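ABC-type amino acid transport system, periplasmic component (Caldanaerobacter subterraneus subsp. tengcongensis MB4, PDB 4YMX) binds arginine and probably delivers it, as the extracytoplasmic substrate-binding protein, to its amino acid ABC transporter. Local coordinates at residues A[114-128]-A[215-229]. Numbering follows the deposited sequence.
Sequences KKSVDFSDLYYDSRQ and INNVENGSAVAVAKG
The ring of Tyr123 takes Ser222 O over one face, 3.5 Å above its plane and displaced toward the rim, while Val224 N and a water lie in plane at its edge. That water joins Tyr123 OH to Ala223 O. With CG wedged between backbone N and carbonyl carbon (chi1 64°), the ring is laid across strand 222-227. Phe119 meets the same strand obliquely, its CE1 3.6 Å from Ala225 CB. The strands run antiparallel, and Asp118 and Val226 form a hydrogen-bonded pair. Farther along, Ser120 N donates to Val224 O, and Ser120 OG replaces a backbone carbonyl as acceptor for Val224 N (2.8 Å) while donating to Asp121 O. Asp118 divides its carboxylate: OD2 receives Gly229 N from above the carboxylate plane at 2.9 Å, and in one of two Lys228 conformers NZ lies 3.5 Å from Asp118 OD1, a salt bridge, and donates to Lys114 O (2.7 Å). An alanine in place of Asp118 would probably leave Gly229 N without its OD2 acceptor and the Lys228 ammonium with no carboxylate to pair with. Beyond the ladder, Ser126 OG accepts Gly221 N, and Asn216 OD1 takes Gln128 N at 2.8 Å from above the Asn216 amide plane. Residues 125-128 and 216-221 run between the lobes, consistent with periplasmic binding protein hinge strands; Gln128, its OE1 hydrogen-bonded to Ser157 OG, has its side chain about 5 Å from the bound arginine. Strand 117-124 borders one lobe's sheet, strand 222-227 lies next inward, and helices 231-247 and 91-96 pack against Val224 and Ala225, respectively.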
ATOM      1  N   LYS A 114       1.775  10.437 -11.932  1.00  9.78           N
ATOM      2  CA  LYS A 114       3.010  10.900 -12.561  1.00  9.14           C
ATOM      3  C   LYS A 114       2.935  12.358 -13.024  1.00 11.12           C
ATOM      4  O   LYS A 114       3.968  12.996 -13.238  1.00 12.45           O
ATOM      5  CB  LYS A 114       3.391   9.991 -13.731  1.00 10.39           C
ATOM      6  CG  LYS A 114       3.956   8.647 -13.311  1.00 10.03           C
ATOM      7  CD  LYS A 114       4.186   7.762 -14.529  1.00 13.22           C
ATOM      8  CE  LYS A 114       4.834   6.449 -14.152  1.00 16.93           C
ATOM      9  NZ  LYS A 114       5.034   5.583 -15.350  1.00 20.08           N
ATOM     10  N   LYS A 115       1.723  12.885 -13.173  1.00 10.32           N
ATOM     11  CA  LYS A 115       1.567  14.296 -13.526  1.00 11.58           C
ATOM     12  C   LYS A 115       1.975  15.185 -12.358  1.00 14.05           C
ATOM     13  O   LYS A 115       2.345  16.347 -12.550  1.00 16.45           O
ATOM     14  CB  LYS A 115       0.119  14.611 -13.905  1.00 12.83           C
ATOM     15  CG  LYS A 115      -0.435  13.778 -15.055  1.00 19.89           C
ATOM     16  CD  LYS A 115      -1.903  14.113 -15.288  1.00 23.50           C
ATOM     17  CE  LYS A 115      -2.395  13.561 -16.611  1.00 28.86           C
ATOM     18  NZ  LYS A 115      -3.839  13.859 -16.826  1.00 36.51           N
ATOM     19  N   SER A 116       1.909  14.634 -11.146  1.00 10.93           N
ATOM     20  CA  SER A 116       2.089  15.422  -9.923  1.00 12.06           C
ATOM     21  C   SER A 116       3.412  15.168  -9.207  1.00 10.91           C
ATOM     22  O   SER A 116       4.009  16.091  -8.651  1.00 12.95           O
ATOM     23  CB  SER A 116       0.932  15.164  -8.953  1.00 13.86           C
ATOM     24  OG  SER A 116      -0.300  15.592  -9.514  1.00 20.05           O
ATOM     25  N   VAL A 117       3.851  13.908  -9.192  1.00 10.08           N
ATOM     26  CA  VAL A 117       5.092  13.517  -8.527  1.00  9.54           C
ATOM     27  C   VAL A 117       5.902  12.593  -9.442  1.00  8.67           C
ATOM     28  O   VAL A 117       5.403  12.138 -10.470  1.00 11.93           O
ATOM     29  CB  VAL A 117       4.825  12.822  -7.168  1.00  9.07           C
ATOM     30  CG1 VAL A 117       4.064  13.748  -6.222  1.00 10.90           C
ATOM     31  CG2 VAL A 117       4.070  11.504  -7.372  1.00 10.78           C
ATOM     32  N   ASP A 118       7.153  12.325  -9.075  1.00  8.81           N
ATOM     33  CA  ASP A 118       7.991  11.416  -9.852  1.00  8.64           C
ATOM     34  C   ASP A 118       8.138  10.079  -9.129  1.00  9.55           C
ATOM     35  O   ASP A 118       8.229  10.031  -7.903  1.00 10.16           O
ATOM     36  CB  ASP A 118       9.378  12.022 -10.085  1.00 10.19           C
ATOM     37  CG  ASP A 118       9.359  13.182 -11.056  1.00 14.79           C
ATOM     38  OD1 ASP A 118       8.432  13.258 -11.885  1.00 14.71           O
ATOM     39  OD2 ASP A 118      10.286  14.012 -10.996  1.00 15.04           O
ATOM     40  N   PHE A 119       8.186   8.998  -9.898  1.00  8.16           N
ATOM     41  CA  PHE A 119       8.290   7.659  -9.324  1.00  6.41           C
ATOM     42  C   PHE A 119       9.575   6.945  -9.697  1.00  6.90           C
ATOM     43  O   PHE A 119      10.092   7.075 -10.815  1.00  7.55           O
ATOM     44  CB  PHE A 119       7.105   6.786  -9.740  1.00  6.95           C
ATOM     45  CG  PHE A 119       5.824   7.147  -9.061  1.00  7.48           C
ATOM     46  CD1 PHE A 119       5.501   6.606  -7.822  1.00  8.29           C
ATOM     47  CD2 PHE A 119       4.937   8.028  -9.659  1.00  9.46           C
ATOM     48  CE1 PHE A 119       4.305   6.943  -7.190  1.00  9.06           C
ATOM     49  CE2 PHE A 119       3.745   8.367  -9.038  1.00 10.59           C
ATOM     50  CZ  PHE A 119       3.430   7.823  -7.797  1.00  8.77           C
ATOM     51  N   SER A 120      10.074   6.170  -8.743  1.00  4.97           N
ATOM     52  CA  SER A 120      11.185   5.266  -8.985  1.00  5.02           C
ATOM     53  C   SER A 120      10.760   4.106  -9.866  1.00  7.23           C
ATOM     54  O   SER A 120       9.583   3.940 -10.202  1.00  7.71           O
ATOM     55  CB  SER A 120      11.682   4.715  -7.651  1.00  6.16           C
ATOM     56  OG  SER A 120      10.756   3.752  -7.148  1.00  6.21           O
ATOM     57  N   ASP A 121      11.739   3.287 -10.220  1.00  6.51           N
ATOM     58  CA  ASP A 121      11.461   1.987 -10.803  1.00  7.75           C
ATOM     59  C   ASP A 121      10.588   1.193  -9.837  1.00  6.37           C
ATOM     60  O   ASP A 121      10.621   1.420  -8.619  1.00  6.64           O
ATOM     61  CB  ASP A 121      12.770   1.236 -11.048  1.00  8.85           C
ATOM     62  CG  ASP A 121      13.645   1.907 -12.090  1.00 12.12           C
ATOM     63  OD1 ASP A 121      13.105   2.360 -13.119  1.00 16.93           O
ATOM     64  OD2 ASP A 121      14.876   1.957 -11.886  1.00 18.09           O
ATOM     65  N   LEU A 122       9.802   0.264 -10.372  1.00  7.26           N
ATOM     66  CA  LEU A 122       9.005  -0.619  -9.521  1.00  8.46           C
ATOM     67  C   LEU A 122       9.913  -1.463  -8.627  1.00  7.22           C
ATOM     68  O   LEU A 122      10.987  -1.909  -9.056  1.00 10.72           O
ATOM     69  CB  LEU A 122       8.127  -1.546 -10.361  1.00  8.76           C
ATOM     70  CG  LEU A 122       6.995  -0.918 -11.164  1.00 11.81           C
ATOM     71  CD1 LEU A 122       6.418  -1.947 -12.107  1.00 17.38           C
ATOM     72  CD2 LEU A 122       5.915  -0.403 -10.236  1.00 12.86           C
ATOM     73  N   TYR A 123       9.489  -1.686  -7.384  1.00  5.62           N
ATOM     74  CA  TYR A 123      10.249  -2.548  -6.481  1.00  6.46           C
ATOM     75  C   TYR A 123       9.445  -3.767  -6.002  1.00  5.93           C
ATOM     76  O   TYR A 123       9.985  -4.632  -5.305  1.00  8.14           O
ATOM     77  CB  TYR A 123      10.810  -1.763  -5.283  1.00  4.67           C
ATOM     78  CG  TYR A 123       9.748  -1.190  -4.378  1.00  4.11           C
ATOM     79  CD1 TYR A 123       9.105  -1.988  -3.436  1.00  6.24           C
ATOM     80  CD2 TYR A 123       9.381   0.149  -4.462  1.00  5.71           C
ATOM     81  CE1 TYR A 123       8.124  -1.471  -2.616  1.00  5.54           C
ATOM     82  CE2 TYR A 123       8.400   0.673  -3.627  1.00  5.75           C
ATOM     83  CZ  TYR A 123       7.778  -0.146  -2.713  1.00  5.76           C
ATOM     84  OH  TYR A 123       6.796   0.360  -1.895  1.00  7.08           O
ATOM     85  N   TYR A 124       8.161  -3.832  -6.356  1.00  5.58           N
ATOM     86  CA  TYR A 124       7.354  -5.012  -6.066  1.00  6.17           C
ATOM     87  C   TYR A 124       6.094  -5.009  -6.915  1.00  4.81           C
ATOM     88  O   TYR A 124       5.596  -3.951  -7.268  1.00  7.21           O
ATOM     89  CB  TYR A 124       7.009  -5.093  -4.570  1.00  6.99           C
ATOM     90  CG  TYR A 124       6.847  -6.521  -4.080  1.00 10.41           C
ATOM     91  CD1 TYR A 124       7.914  -7.403  -4.110  1.00 10.70           C
ATOM     92  CD2 TYR A 124       5.635  -6.981  -3.598  1.00 10.51           C
ATOM     93  CE1 TYR A 124       7.782  -8.713  -3.675  1.00 11.48           C
ATOM     94  CE2 TYR A 124       5.485  -8.297  -3.168  1.00  9.15           C
ATOM     95  CZ  TYR A 124       6.566  -9.152  -3.203  1.00 12.23           C
ATOM     96  OH  TYR A 124       6.444 -10.462  -2.780  1.00 14.33           O
ATOM     97  N   ASP A 125       5.572  -6.182  -7.246  1.00  6.66           N
ATOM     98  CA  ASP A 125       4.348  -6.270  -8.016  1.00  5.91           C
ATOM     99  C   ASP A 125       3.174  -6.176  -7.030  1.00  8.18           C
ATOM    100  O   ASP A 125       3.364  -6.223  -5.811  1.00  9.91           O
ATOM    101  CB  ASP A 125       4.330  -7.581  -8.809  1.00  8.52           C
ATOM    102  CG  ASP A 125       3.226  -7.627  -9.852  1.00 15.30           C
ATOM    103  OD1 ASP A 125       2.665  -6.562 -10.207  1.00 16.98           O
ATOM    104  OD2 ASP A 125       2.929  -8.743 -10.331  1.00 23.16           O
ATOM    105  N   SER A 126       1.962  -6.022  -7.542  1.00  6.36           N
ATOM    106  CA  SER A 126       0.783  -6.119  -6.685  1.00  4.88           C
ATOM    107  C   SER A 126      -0.440  -6.535  -7.490  1.00  5.76           C
ATOM    108  O   SER A 126      -0.453  -6.437  -8.728  1.00  7.81           O
ATOM    109  CB  SER A 126       0.507  -4.802  -5.935  1.00  6.41           C
ATOM    110  OG  SER A 126       0.180  -3.758  -6.835  1.00  7.48           O
ATOM    111  N   ARG A 127      -1.464  -7.002  -6.778  0.52  6.00           N
ATOM    112  CA  ARG A 127      -2.703  -7.478  -7.375  0.52  6.12           C
ATOM    113  C   ARG A 127      -3.883  -7.082  -6.488  0.52  5.58           C
ATOM    114  O   ARG A 127      -3.836  -7.262  -5.275  0.52  6.46           O
ATOM    115  CB  ARG A 127      -2.658  -9.003  -7.512  0.52  8.18           C
ATOM    116  CG  ARG A 127      -3.923  -9.634  -8.087  0.52 10.17           C
ATOM    117  CD  ARG A 127      -3.975 -11.134  -7.805  0.52 11.94           C
ATOM    118  NE  ARG A 127      -2.802 -11.840  -8.315  0.52 18.28           N
ATOM    119  CZ  ARG A 127      -2.682 -12.285  -9.563  0.52 24.28           C
ATOM    120  NH1 ARG A 127      -3.663 -12.094 -10.436  0.52 28.51           N
ATOM    121  NH2 ARG A 127      -1.581 -12.920  -9.940  0.52 31.07           N
ATOM    122  N   GLN A 128      -4.936  -6.544  -7.100  1.00  5.69           N
ATOM    123  CA  GLN A 128      -6.179  -6.248  -6.384  1.00  4.57           C
ATOM    124  C   GLN A 128      -6.988  -7.518  -6.198  1.00  4.81           C
ATOM    125  O   GLN A 128      -7.102  -8.336  -7.119  1.00  7.54           O
ATOM    126  CB  GLN A 128      -7.028  -5.241  -7.168  1.00  4.91           C
ATOM    127  CG  GLN A 128      -6.343  -3.917  -7.401  1.00  6.09           C
ATOM    128  CD  GLN A 128      -5.986  -3.226  -6.108  1.00 10.68           C
ATOM    129  OE1 GLN A 128      -6.835  -3.049  -5.231  1.00  7.00           O
ATOM    130  NE2 GLN A 128      -4.721  -2.839  -5.973  1.00 15.48           N
ATOM    131  N   ILE A 215     -11.460  -7.345 -11.156  1.00  8.73           N
ATOM    132  CA  ILE A 215     -11.201  -6.289 -10.188  1.00  6.53           C
ATOM    133  C   ILE A 215      -9.769  -5.780 -10.314  1.00  8.81           C
ATOM    134  O   ILE A 215      -9.453  -4.687  -9.858  1.00  8.32           O
ATOM    135  CB  ILE A 215     -11.499  -6.741  -8.736  1.00  6.99           C
ATOM    136  CG1 ILE A 215     -11.681  -5.532  -7.811  1.00  7.19           C
ATOM    137  CG2 ILE A 215     -10.386  -7.636  -8.210  1.00  7.95           C
ATOM    138  CD1 ILE A 215     -12.973  -4.766  -8.044  1.00  9.10           C
ATOM    139  N   ASN A 216      -8.913  -6.567 -10.957  1.00  9.26           N
ATOM    140  CA  ASN A 216      -7.499  -6.222 -11.076  1.00  7.27           C
ATOM    141  C   ASN A 216      -7.169  -5.407 -12.335  1.00  9.88           C
ATOM    142  O   ASN A 216      -5.998  -5.243 -12.690  1.00 11.22           O
ATOM    143  CB  ASN A 216      -6.649  -7.496 -11.011  1.00  6.36           C
ATOM    144  CG  ASN A 216      -5.185  -7.215 -10.720  1.00  8.05           C
ATOM    145  OD1 ASN A 216      -4.854  -6.365  -9.886  1.00  8.46           O
ATOM    146  ND2 ASN A 216      -4.297  -7.911 -11.436  1.00  9.43           N
ATOM    147  N   ASN A 217      -8.191  -4.863 -12.988  1.00  8.70           N
ATOM    148  CA  ASN A 217      -7.981  -4.086 -14.216  1.00 10.36           C
ATOM    149  C   ASN A 217      -7.585  -2.635 -13.942  1.00 11.40           C
ATOM    150  O   ASN A 217      -8.189  -1.688 -14.460  1.00 10.85           O
ATOM    151  CB  ASN A 217      -9.205  -4.154 -15.136  1.00  9.26           C
ATOM    152  CG  ASN A 217      -9.428  -5.536 -15.719  1.00 12.29           C
ATOM    153  OD1 ASN A 217      -8.556  -6.405 -15.664  1.00 15.35           O
ATOM    154  ND2 ASN A 217     -10.603  -5.738 -16.297  1.00 14.46           N
ATOM    155  N   VAL A 218      -6.584  -2.466 -13.083  1.00  9.03           N
ATOM    156  CA  VAL A 218      -6.005  -1.159 -12.787  1.00  9.82           C
ATOM    157  C   VAL A 218      -4.498  -1.299 -12.892  1.00  7.93           C
ATOM    158  O   VAL A 218      -3.983  -2.415 -13.012  1.00  9.34           O
ATOM    159  CB  VAL A 218      -6.373  -0.670 -11.369  1.00  7.84           C
ATOM    160  CG1 VAL A 218      -7.840  -0.310 -11.301  1.00 10.38           C
ATOM    161  CG2 VAL A 218      -6.023  -1.744 -10.333  1.00  9.95           C
ATOM    162  N   GLU A 219      -3.791  -0.176 -12.854  1.00  8.92           N
ATOM    163  CA  GLU A 219      -2.334  -0.202 -12.843  1.00  9.84           C
ATOM    164  C   GLU A 219      -1.845  -0.903 -11.573  1.00  9.56           C
ATOM    165  O   GLU A 219      -2.457  -0.773 -10.505  1.00  8.97           O
ATOM    166  CB  GLU A 219      -1.768   1.221 -12.973  1.00 10.20           C
ATOM    167  CG  GLU A 219      -2.036   1.842 -14.350  1.00  9.70           C
ATOM    168  CD  GLU A 219      -2.081   3.358 -14.354  1.00 14.65           C
ATOM    169  OE1 GLU A 219      -1.185   3.978 -14.974  1.00 15.47           O
ATOM    170  OE2 GLU A 219      -3.024   3.933 -13.768  1.00 13.70           O
ATOM    171  N   ASN A 220      -0.767  -1.672 -11.704  1.00  8.77           N
ATOM    172  CA  ASN A 220      -0.259  -2.485 -10.605  1.00  6.50           C
ATOM    173  C   ASN A 220       1.176  -2.128 -10.246  1.00  8.63           C
ATOM    174  O   ASN A 220       1.843  -1.369 -10.959  1.00 11.77           O
ATOM    175  CB  ASN A 220      -0.334  -3.984 -10.941  1.00  8.73           C
ATOM    176  CG  ASN A 220      -1.706  -4.416 -11.452  1.00 13.54           C
ATOM    177  OD1 ASN A 220      -1.848  -4.790 -12.624  1.00 17.30           O
ATOM    178  ND2 ASN A 220      -2.717  -4.381 -10.578  1.00 12.20           N
ATOM    179  N   GLY A 221       1.640  -2.678  -9.132  1.00  7.82           N
ATOM    180  CA  GLY A 221       3.018  -2.504  -8.717  1.00  7.47           C
ATOM    181  C   GLY A 221       3.195  -1.371  -7.729  1.00  6.27           C
ATOM    182  O   GLY A 221       2.326  -0.509  -7.590  1.00  7.83           O
ATOM    183  N   SER A 222       4.332  -1.378  -7.040  1.00  7.15           N
ATOM    184  CA  SER A 222       4.674  -0.329  -6.085  1.00  6.00           C
ATOM    185  C   SER A 222       6.016   0.321  -6.416  1.00  6.33           C
ATOM    186  O   SER A 222       6.945  -0.344  -6.876  1.00  6.50           O
ATOM    187  CB  SER A 222       4.710  -0.893  -4.672  1.00  9.37           C
ATOM    188  OG  SER A 222       3.445  -1.437  -4.345  1.00  8.54           O
ATOM    189  N   ALA A 223       6.095   1.631  -6.204  1.00  5.50           N
ATOM    190  CA  ALA A 223       7.306   2.403  -6.472  1.00  6.43           C
ATOM    191  C   ALA A 223       7.441   3.504  -5.437  1.00  5.71           C
ATOM    192  O   ALA A 223       6.472   3.840  -4.762  1.00  5.80           O
ATOM    193  CB  ALA A 223       7.269   2.990  -7.879  1.00  7.10           C
ATOM    194  N   VAL A 224       8.642   4.065  -5.316  1.00  5.23           N
ATOM    195  CA  VAL A 224       8.886   5.180  -4.407  1.00  6.78           C
ATOM    196  C   VAL A 224       8.526   6.479  -5.113  1.00  6.39           C
ATOM    197  O   VAL A 224       8.856   6.665  -6.285  1.00  7.82           O
ATOM    198  CB  VAL A 224      10.362   5.232  -3.962  1.00  4.64           C
ATOM    199  CG1 VAL A 224      10.627   6.458  -3.106  1.00  6.27           C
ATOM    200  CG2 VAL A 224      10.728   3.968  -3.202  1.00  5.10           C
ATOM    201  N   ALA A 225       7.828   7.366  -4.409  1.00  4.82           N
ATOM    202  CA  ALA A 225       7.519   8.688  -4.956  1.00  6.73           C
ATOM    203  C   ALA A 225       8.379   9.779  -4.344  1.00  4.04           C
ATOM    204  O   ALA A 225       8.678   9.776  -3.138  1.00  6.13           O
ATOM    205  CB  ALA A 225       6.047   9.033  -4.773  1.00  5.90           C
ATOM    206  N   VAL A 226       8.846  10.687  -5.202  0.91  5.93           N
ATOM    207  CA  VAL A 226       9.526  11.903  -4.759  0.91  8.91           C
ATOM    208  C   VAL A 226       8.865  13.100  -5.419  0.91  8.18           C
ATOM    209  O   VAL A 226       8.098  12.953  -6.375  0.91  8.12           O
ATOM    210  CB  VAL A 226      11.056  11.911  -5.067  0.91 10.64           C
ATOM    211  CG1 VAL A 226      11.754  10.731  -4.392  0.91  9.41           C
ATOM    212  CG2 VAL A 226      11.317  11.919  -6.577  0.91  9.68           C
ATOM    213  N   ALA A 227       9.164  14.292  -4.917  1.00  8.78           N
ATOM    214  CA  ALA A 227       8.587  15.502  -5.486  1.00  9.75           C
ATOM    215  C   ALA A 227       8.998  15.667  -6.946  1.00 10.68           C
ATOM    216  O   ALA A 227      10.095  15.263  -7.353  1.00  9.61           O
ATOM    217  CB  ALA A 227       9.000  16.713  -4.691  1.00 10.13           C
ATOM    218  N   LYS A 228       8.104  16.257  -7.728  0.53 11.22           N
ATOM    219  CA  LYS A 228       8.367  16.528  -9.133  0.53 13.02           C
ATOM    220  C   LYS A 228       9.670  17.304  -9.304  0.53 13.04           C
ATOM    221  O   LYS A 228       9.851  18.373  -8.721  0.53 15.01           O
ATOM    222  CB  LYS A 228       7.211  17.327  -9.731  0.53 17.61           C
ATOM    223  CG  LYS A 228       7.374  17.629 -11.208  0.53 21.17           C
ATOM    224  CD  LYS A 228       7.339  16.361 -12.044  0.53 23.61           C
ATOM    225  CE  LYS A 228       5.942  15.768 -12.131  0.53 25.10           C
ATOM    226  NZ  LYS A 228       5.790  14.964 -13.375  0.53 27.76           N
ATOM    227  N   GLY A 229      10.586  16.745 -10.089  1.00 14.77           N
ATOM    228  CA  GLY A 229      11.853  17.394 -10.368  1.00 13.32           C
ATOM    229  C   GLY A 229      12.984  17.138  -9.392  1.00 15.75           C
ATOM    230  O   GLY A 229      14.103  17.613  -9.604  1.00 15.98           O
TER
HETATM  231  O   HOH W   1       5.687  17.132  -6.498  1.00 15.89           O
HETATM  232  O   HOH W   2       5.587   2.889  -2.413  1.00  5.97           O
HETATM  233  O   HOH W   3       3.490  -4.047  -4.025  1.00 12.40           O
HETATM  234  O   HOH W   4      -2.487  -3.564  -7.832  1.00  9.26           O
HETATM  235  O   HOH W   5       0.719  -1.627  -5.335  1.00  9.73           O
HETATM  236  O   HOH W   6      -1.409  -7.796 -10.905  1.00 12.87           O